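Local atomic coordinates of BugD (Bordetella pertussis Tohama I, PDB entry 2F5X), a protein that binds aspartic acid as a periplasmic solute receptor of the tripartite tricarboxylate transporter receptor family, probably to deliver it for uptake. Residues 22-27 / 78-83. Sequence-based numbering, arbitrary orientation.
Sequences VVPFAA and LLMHAG. With ASP (aspartic acid), chain D.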
loop_
_atom_site.group_PDB
_atom_site.type_symbol
_atom_site.label_atom_id
_atom_site.label_comp_id
_atom_site.label_asym_id
_atom_site.label_seq_id
_atom_site.Cartn_x
_atom_site.Cartn_y
_atom_site.Cartn_z
ATOM N N VAL A 22 0.441 13.616 -4.651
ATOM C CA VAL A 22 0.959 12.577 -5.537
ATOM C C VAL A 22 0.738 11.195 -4.929
ATOM O O VAL A 22 1.129 10.936 -3.786
ATOM C CB VAL A 22 2.467 12.808 -5.833
ATOM C CG1 VAL A 22 3.095 11.633 -6.626
ATOM C CG2 VAL A 22 2.663 14.164 -6.547
ATOM N N VAL A 23 0.113 10.325 -5.716
ATOM C CA VAL A 23 -0.061 8.911 -5.396
ATOM C C VAL A 23 0.823 8.150 -6.389
ATOM O O VAL A 23 0.570 8.214 -7.590
ATOM C CB VAL A 23 -1.543 8.506 -5.594
ATOM C CG1 VAL A 23 -1.719 6.985 -5.558
ATOM C CG2 VAL A 23 -2.407 9.166 -4.537
ATOM N N PRO A 24 1.893 7.495 -5.929
ATOM C CA PRO A 24 2.831 6.817 -6.844
ATOM C C PRO A 24 2.340 5.536 -7.535
ATOM O O PRO A 24 3.141 4.632 -7.797
ATOM C CB PRO A 24 4.024 6.507 -5.931
ATOM C CG PRO A 24 3.900 7.552 -4.807
ATOM C CD PRO A 24 2.394 7.472 -4.541
ATOM N N PHE A 25 1.048 5.475 -7.853
ATOM C CA PHE A 25 0.449 4.301 -8.490
ATOM C C PHE A 25 -0.701 4.701 -9.381
ATOM O O PHE A 25 -1.247 5.802 -9.257
ATOM C CB PHE A 25 -0.065 3.317 -7.433
ATOM C CG PHE A 25 1.026 2.739 -6.579
ATOM C CD1 PHE A 25 1.848 1.725 -7.072
ATOM C CD2 PHE A 25 1.248 3.222 -5.301
ATOM C CE1 PHE A 25 2.875 1.207 -6.299
ATOM C CE2 PHE A 25 2.271 2.702 -4.511
ATOM C CZ PHE A 25 3.084 1.688 -5.007
ATOM N N ALA A 26 -1.079 3.783 -10.267
ATOM C CA ALA A 26 -2.159 4.012 -11.213
ATOM C C ALA A 26 -3.462 4.378 -10.515
ATOM O O ALA A 26 -3.773 3.872 -9.431
ATOM C CB ALA A 26 -2.350 2.767 -12.077
ATOM N N ALA A 27 -4.218 5.266 -11.150
ATOM C CA ALA A 27 -5.536 5.659 -10.666
ATOM C C ALA A 27 -6.453 4.443 -10.545
ATOM O O ALA A 27 -6.338 3.485 -11.318
ATOM C CB ALA A 27 -6.138 6.666 -11.626
ATOM N N LEU A 78 3.039 14.086 -0.754
ATOM C CA LEU A 78 3.085 12.681 -1.128
ATOM C C LEU A 78 2.144 11.877 -0.250
ATOM O O LEU A 78 2.170 12.022 0.966
ATOM C CB LEU A 78 4.514 12.154 -0.951
ATOM C CG LEU A 78 4.742 10.661 -1.196
ATOM C CD1 LEU A 78 4.585 10.353 -2.685
ATOM C CD2 LEU A 78 6.126 10.257 -0.681
ATOM N N LEU A 79 1.312 11.039 -0.867
ATOM C CA LEU A 79 0.612 10.002 -0.116
ATOM C C LEU A 79 1.191 8.674 -0.561
ATOM O O LEU A 79 1.047 8.280 -1.720
ATOM C CB LEU A 79 -0.907 10.032 -0.330
ATOM C CG LEU A 79 -1.595 8.936 0.513
ATOM C CD1 LEU A 79 -1.734 9.341 2.011
ATOM C CD2 LEU A 79 -2.922 8.532 -0.075
HETATM N N MSE A 80 1.871 8.000 0.354
HETATM C CA MSE A 80 2.563 6.765 0.017
HETATM C C MSE A 80 2.454 5.784 1.177
HETATM O O MSE A 80 2.276 6.188 2.322
HETATM C CB MSE A 80 4.034 7.074 -0.332
HETATM C CG MSE A 80 4.885 5.876 -0.807
HETATM SE SE MSE A 80 4.084 4.817 -2.246
HETATM C CE MSE A 80 5.374 3.332 -2.211
ATOM N N HIS A 81 2.572 4.499 0.865
ATOM C CA HIS A 81 2.415 3.446 1.854
ATOM C C HIS A 81 3.746 2.838 2.286
ATOM O O HIS A 81 4.811 3.384 1.968
ATOM C CB HIS A 81 1.414 2.395 1.358
ATOM C CG HIS A 81 1.811 1.695 0.093
ATOM N ND1 HIS A 81 3.066 1.155 -0.109
ATOM C CD2 HIS A 81 1.096 1.410 -1.021
ATOM C CE1 HIS A 81 3.104 0.565 -1.292
ATOM N NE2 HIS A 81 1.921 0.708 -1.867
ATOM N N ALA A 82 3.678 1.724 3.016
ATOM C CA ALA A 82 4.851 1.043 3.575
ATOM C C ALA A 82 5.955 0.736 2.555
ATOM O O ALA A 82 7.108 0.511 2.935
ATOM C CB ALA A 82 4.420 -0.244 4.297
ATOM N N GLY A 83 5.604 0.714 1.272
ATOM C CA GLY A 83 6.594 0.572 0.208
ATOM C C GLY A 83 7.667 1.647 0.276
ATOM O O GLY A 83 8.795 1.436 -0.172
HETATM N N ASP D . -0.866 0.507 -3.271
HETATM C CA ASP D . -0.560 0.260 -4.711
HETATM C C ASP D . -1.585 0.913 -5.625
HETATM O O ASP D . -1.765 0.485 -6.781
HETATM C CB ASP D . -0.492 -1.235 -4.995
HETATM C CG ASP D . 0.667 -1.901 -4.300
HETATM O OD1 ASP D . 0.691 -3.154 -4.278
HETATM O OD2 ASP D . 1.594 -1.247 -3.755
HETATM O OXT ASP D . -2.230 1.867 -5.188
#
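Val22 and Leu78 form a parallel bridge between neighbouring strands of a periplasmic binding protein fold; the loop after strand 19-23 and the end of strand 76-81 supply Phe25 and His81 to the aspartic acid pocket. Across these segments one hydrogen bond, Leu79 N to Val22 O (2.9 Å, N-H...O 167°), holds the pair. Val23 then turns its side chain to Ala35 of helix 30-46, which Leu79 also touches. At Pro24 the strands part: its ring replaces a backbone N-H, and CD instead lies 3.2 Å from Leu79 O. CG of the same ring touches both Leu78 CD1 (3.6 Å) and the selenium of selenomethionine Met80. That selenium also makes a Met-aromatic contact with Phe25, 3.6 Å from CE2 and 69° off the ring normal. Phe25 CG stands anti to its own carbonyl carbon (chi1 -64°), and one ring face lies beneath the ligand, whose CA sits 3.4 Å above the ring plane, over its centre. The His81 ring is nearly parallel to that of Phe25 but slid aside, with little overlap. Gly83 N donates in the imidazole plane to His81 ND1 (2.9 Å), capping the following turn and helping fix the ring's rotation, while His81 NE2 donates to the ligand's OD2 at 2.7 Å.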